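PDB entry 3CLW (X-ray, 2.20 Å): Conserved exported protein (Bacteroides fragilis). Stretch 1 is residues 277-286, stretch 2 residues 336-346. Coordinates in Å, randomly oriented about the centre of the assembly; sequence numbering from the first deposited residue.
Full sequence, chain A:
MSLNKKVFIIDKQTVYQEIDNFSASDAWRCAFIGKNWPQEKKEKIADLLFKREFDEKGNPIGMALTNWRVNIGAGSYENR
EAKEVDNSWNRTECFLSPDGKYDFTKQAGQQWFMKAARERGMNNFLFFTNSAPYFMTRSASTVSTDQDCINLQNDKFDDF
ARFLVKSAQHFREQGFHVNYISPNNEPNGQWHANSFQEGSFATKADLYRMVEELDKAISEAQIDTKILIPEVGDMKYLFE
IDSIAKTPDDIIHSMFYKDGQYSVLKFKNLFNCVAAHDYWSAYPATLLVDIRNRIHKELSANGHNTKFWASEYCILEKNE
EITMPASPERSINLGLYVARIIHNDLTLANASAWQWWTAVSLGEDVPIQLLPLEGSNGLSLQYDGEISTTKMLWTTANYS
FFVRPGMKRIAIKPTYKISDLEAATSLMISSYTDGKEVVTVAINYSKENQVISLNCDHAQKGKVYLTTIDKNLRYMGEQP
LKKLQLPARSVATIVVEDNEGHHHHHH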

# COMPACT_ATOMS: atom_id res chain seq x y z
N HIS A 277 7.76 0.79 3.76
CA HIS A 277 7.67 0.70 2.31
C HIS A 277 8.64 -0.31 1.75
O HIS A 277 9.71 -0.54 2.33
N ASP A 278 8.26 -0.93 0.64
CA ASP A 278 9.04 -1.96 -0.06
C ASP A 278 10.23 -1.44 -0.86
O ASP A 278 11.05 -2.23 -1.34
N TYR A 279 10.31 -0.13 -1.04
CA TYR A 279 11.36 0.46 -1.86
C TYR A 279 12.78 -0.04 -1.53
O TYR A 279 13.10 -0.25 -0.37
N TRP A 280 13.60 -0.23 -2.57
CA TRP A 280 15.04 -0.59 -2.48
C TRP A 280 15.37 -1.92 -1.83
O TRP A 280 16.52 -2.18 -1.49
N SER A 281 14.39 -2.78 -1.66
CA SER A 281 14.63 -4.04 -1.00
C SER A 281 13.98 -5.19 -1.76
O SER A 281 13.89 -6.30 -1.26
N ALA A 282 13.52 -4.91 -2.98
CA ALA A 282 12.80 -5.93 -3.78
C ALA A 282 13.70 -6.69 -4.74
O ALA A 282 13.24 -7.62 -5.40
N TYR A 283 14.97 -6.30 -4.79
CA TYR A 283 15.99 -6.89 -5.66
C TYR A 283 17.36 -6.61 -5.04
O TYR A 283 17.56 -5.51 -4.51
N PRO A 284 18.30 -7.58 -5.10
CA PRO A 284 18.10 -8.94 -5.63
C PRO A 284 17.36 -9.83 -4.65
O PRO A 284 17.06 -9.40 -3.54
N ALA A 285 17.08 -11.05 -5.08
CA ALA A 285 16.28 -11.99 -4.28
C ALA A 285 16.85 -12.28 -2.90
O ALA A 285 16.08 -12.55 -1.95
N THR A 286 18.17 -12.26 -2.77
CA THR A 286 18.78 -12.51 -1.45
C THR A 286 18.34 -11.41 -0.46
O THR A 286 17.89 -11.70 0.66
N LEU A 336 4.85 -9.75 -12.61
CA LEU A 336 5.43 -10.82 -11.79
C LEU A 336 6.46 -10.33 -10.78
O LEU A 336 6.53 -10.87 -9.70
N TYR A 337 7.23 -9.29 -11.11
CA TYR A 337 8.19 -8.70 -10.16
C TYR A 337 7.48 -8.20 -8.89
O TYR A 337 7.95 -8.42 -7.76
N VAL A 338 6.32 -7.56 -9.09
CA VAL A 338 5.58 -6.99 -7.99
C VAL A 338 4.82 -8.08 -7.27
O VAL A 338 4.76 -8.06 -6.06
N ALA A 339 4.24 -9.03 -8.00
CA ALA A 339 3.60 -10.17 -7.36
C ALA A 339 4.57 -10.91 -6.41
O ALA A 339 4.16 -11.47 -5.42
N ARG A 340 5.85 -10.91 -6.74
CA ARG A 340 6.89 -11.53 -5.89
C ARG A 340 7.11 -10.73 -4.60
O ARG A 340 7.23 -11.31 -3.51
N ILE A 341 7.14 -9.40 -4.71
CA ILE A 341 7.14 -8.58 -3.52
C ILE A 341 5.95 -8.92 -2.64
O ILE A 341 6.11 -9.13 -1.43
N ILE A 342 4.76 -9.01 -3.25
CA ILE A 342 3.56 -9.28 -2.48
C ILE A 342 3.67 -10.61 -1.73
O ILE A 342 3.44 -10.66 -0.50
N HIS A 343 4.02 -11.67 -2.46
CA HIS A 343 4.11 -12.99 -1.86
C HIS A 343 5.06 -13.04 -0.65
O HIS A 343 4.72 -13.61 0.38
N ASN A 344 6.23 -12.45 -0.80
CA ASN A 344 7.24 -12.44 0.25
C ASN A 344 6.84 -11.55 1.44
O ASN A 344 7.10 -11.91 2.60
N ASP A 345 6.19 -10.43 1.16
CA ASP A 345 5.61 -9.64 2.25
C ASP A 345 4.61 -10.42 3.08
O ASP A 345 4.65 -10.38 4.32
N LEU A 346 3.70 -11.12 2.40
CA LEU A 346 2.66 -11.91 3.06
C LEU A 346 3.20 -13.16 3.77
O LEU A 346 2.73 -13.52 4.82

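Packing of the helix 336-346 against residues 277-286, mostly loop or turn and entering a helix at Ala-285, within one chain; the two stretches bury 348 Å² between them, counting both sides. The backbones come nearest where the CA of Ala-282 lies 6.3 Å from the CA of Ile-341, a spacing close enough for the small Ala-282 side chain to meet Ile-341. Along the helix, contact comes from Tyr-337, Arg-340, Ile-341 and Asp-345, the i, i+3, i+4, i+8 pattern of a single helical face. Leu-336, at the start, lies out of reach of the loop.

Tyr-337 leaves the backbone sideways, but its t rotamer (chi1 -177°) brings the end of the ring nearer to the loop. OH of Tyr-337 sits 3.7 Å from CB of Ala-282 and 3.4 Å from CB of Tyr-283, so the phenol tip rests against two beta carbons; the hydroxyl itself is hydrogen-bonded elsewhere in the structure. CB of Tyr-283 meets this ring at its edge, near the ring plane. Tyr-283 also has chi1 t (-177°), with its CB directed toward the helix. Val-338, sideways, and Ala-339, out of reach, make no contact.

Arg-340 points toward the loop and extends through chi1 and chi2 both t before chi3 turns to p (72°). This carries the guanidinium past Ala-282 to Tyr-283 and Ala-285: NH2 of Arg-340 lies 4.1 Å from O of Ala-282 and, at the edge of the Tyr-283 ring, 4.4 Å from CD1 of Tyr-283, while NH1 of Arg-340 is 4.3 Å from CB of Ala-285. These direct approaches are loose, and water 1 provides the polar link instead. The oxygen of water 1 accepts from NE of Arg-340 at 2.9 Å and donates to O of Ala-282 at 2.8 Å and to O of Tyr-337 at 3.2 Å, joining the loop backbone to the helix.

Ile-341, chi1 m and chi2 t, points toward the loop and supplies the apolar centre. CD1 of Ile-341 packs 3.5 Å from CB of Ala-282, which therefore sits against both Ile-341 and Tyr-337. On its other branch, CG2 of Ile-341 lies 3.3 Å from OD1 of Asp-278. Ile-342 points away and His-343 is out of reach. Asn-344 (chi1 m) turns back along its own helix, ND2 of Asn-344 donating to O of Arg-340 at 2.8 Å.

Asp-345 closes the contact with its CB directed toward the loop and chi1 m (-80°). Asp-278, also m (-72°), points toward the helix, and OD1 of Asp-278 comes within 2.5 Å of OD2 of Asp-345. Two carboxylates this close would repel if both were charged, so one of them probably holds a proton. Asp-278 also opens the type II turn that ends at Ser-281, where a weak hydrogen bond runs from N of Ser-281 to O of Asp-278 (3.4 Å). Leu-346 lies out of reach.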

# COMPACT_ATOMS: atom_id res chain seq x y z
CB HIS A 277 7.89 2.08 1.70
CG HIS A 277 6.94 3.12 2.24
ND1 HIS A 277 7.06 4.46 1.96
CD2 HIS A 277 5.89 3.00 3.08
CE1 HIS A 277 6.10 5.12 2.59
NE2 HIS A 277 5.36 4.25 3.25
CB ASP A 278 8.14 -2.70 -1.03
CG ASP A 278 7.16 -3.59 -0.33
OD1 ASP A 278 7.59 -4.57 0.31
OD2 ASP A 278 5.95 -3.33 -0.46
CB TYR A 279 11.31 1.98 -1.74
CG TYR A 279 10.01 2.60 -2.22
CD1 TYR A 279 9.67 2.59 -3.59
CD2 TYR A 279 9.13 3.20 -1.33
CE1 TYR A 279 8.49 3.15 -4.06
CE2 TYR A 279 7.93 3.77 -1.78
CZ TYR A 279 7.62 3.74 -3.16
OH TYR A 279 6.47 4.31 -3.65
CB TRP A 280 15.87 0.55 -1.86
CG TRP A 280 15.39 1.87 -2.28
CD1 TRP A 280 14.83 2.81 -1.48
CD2 TRP A 280 15.37 2.39 -3.62
NE1 TRP A 280 14.46 3.91 -2.23
CE2 TRP A 280 14.77 3.68 -3.55
CE3 TRP A 280 15.80 1.90 -4.87
CZ2 TRP A 280 14.60 4.50 -4.69
CZ3 TRP A 280 15.61 2.70 -6.02
CH2 TRP A 280 15.02 3.99 -5.92
CB SER A 281 14.15 -3.99 0.47
OG SER A 281 12.73 -3.84 0.60
CB ALA A 282 11.62 -5.31 -4.52
CB TYR A 283 15.91 -6.25 -7.04
CG TYR A 283 16.87 -6.82 -8.07
CD1 TYR A 283 16.49 -7.89 -8.87
CD2 TYR A 283 18.15 -6.28 -8.24
CE1 TYR A 283 17.34 -8.42 -9.81
CE2 TYR A 283 19.02 -6.81 -9.18
CZ TYR A 283 18.60 -7.88 -9.96
OH TYR A 283 19.44 -8.43 -10.92
CB PRO A 284 19.54 -9.44 -5.85
CG PRO A 284 20.34 -8.73 -4.85
CD PRO A 284 19.70 -7.37 -4.68
CB ALA A 285 16.04 -13.30 -5.05
CB THR A 286 20.33 -12.68 -1.50
OG1 THR A 286 20.95 -11.49 -1.99
CG2 THR A 286 20.69 -13.81 -2.41
CB LEU A 336 6.06 -11.90 -12.67
CG LEU A 336 5.17 -12.72 -13.60
CD1 LEU A 336 6.04 -13.29 -14.71
CD2 LEU A 336 4.43 -13.82 -12.87
CB TYR A 337 8.92 -7.55 -10.85
CG TYR A 337 10.00 -6.85 -10.04
CD1 TYR A 337 9.71 -5.71 -9.31
CD2 TYR A 337 11.34 -7.30 -10.08
CE1 TYR A 337 10.68 -5.04 -8.60
CE2 TYR A 337 12.35 -6.62 -9.39
CZ TYR A 337 12.00 -5.49 -8.64
OH TYR A 337 12.97 -4.80 -7.94
CB VAL A 338 4.63 -5.84 -8.43
CG1 VAL A 338 3.87 -5.29 -7.25
CG2 VAL A 338 5.41 -4.72 -9.08
CB ALA A 339 3.02 -11.11 -8.37
CB ARG A 340 8.21 -11.64 -6.68
CG ARG A 340 9.38 -12.14 -5.80
CD ARG A 340 10.57 -12.58 -6.63
NE ARG A 340 11.24 -11.43 -7.22
CZ ARG A 340 12.40 -11.52 -7.86
NH1 ARG A 340 12.99 -12.71 -7.99
NH2 ARG A 340 12.97 -10.43 -8.35
CB ILE A 341 7.13 -7.07 -3.81
CG1 ILE A 341 8.34 -6.67 -4.63
CG2 ILE A 341 7.15 -6.30 -2.48
CD1 ILE A 341 8.19 -5.34 -5.34
CB ILE A 342 2.26 -9.23 -3.33
CG1 ILE A 342 2.00 -7.79 -3.80
CG2 ILE A 342 1.03 -9.74 -2.50
CD1 ILE A 342 0.87 -7.62 -4.85
CB HIS A 343 4.57 -14.00 -2.90
CG HIS A 343 4.92 -15.33 -2.31
ND1 HIS A 343 3.98 -16.32 -2.10
CD2 HIS A 343 6.09 -15.82 -1.86
CE1 HIS A 343 4.57 -17.37 -1.56
NE2 HIS A 343 5.85 -17.08 -1.40
CB ASN A 344 8.61 -12.07 -0.33
CG ASN A 344 9.19 -13.20 -1.15
OD1 ASN A 344 9.77 -14.13 -0.59
ND2 ASN A 344 9.03 -13.15 -2.47
CB ASP A 345 5.00 -8.34 1.74
CG ASP A 345 6.06 -7.27 1.51
OD1 ASP A 345 7.19 -7.43 2.01
OD2 ASP A 345 5.78 -6.28 0.83
CB LEU A 346 1.61 -12.34 2.03
CG LEU A 346 0.72 -11.26 1.41
CD1 LEU A 346 -0.15 -11.86 0.31
CD2 LEU A 346 -0.12 -10.54 2.48
O HOH W 1 10.93 -8.64 -6.71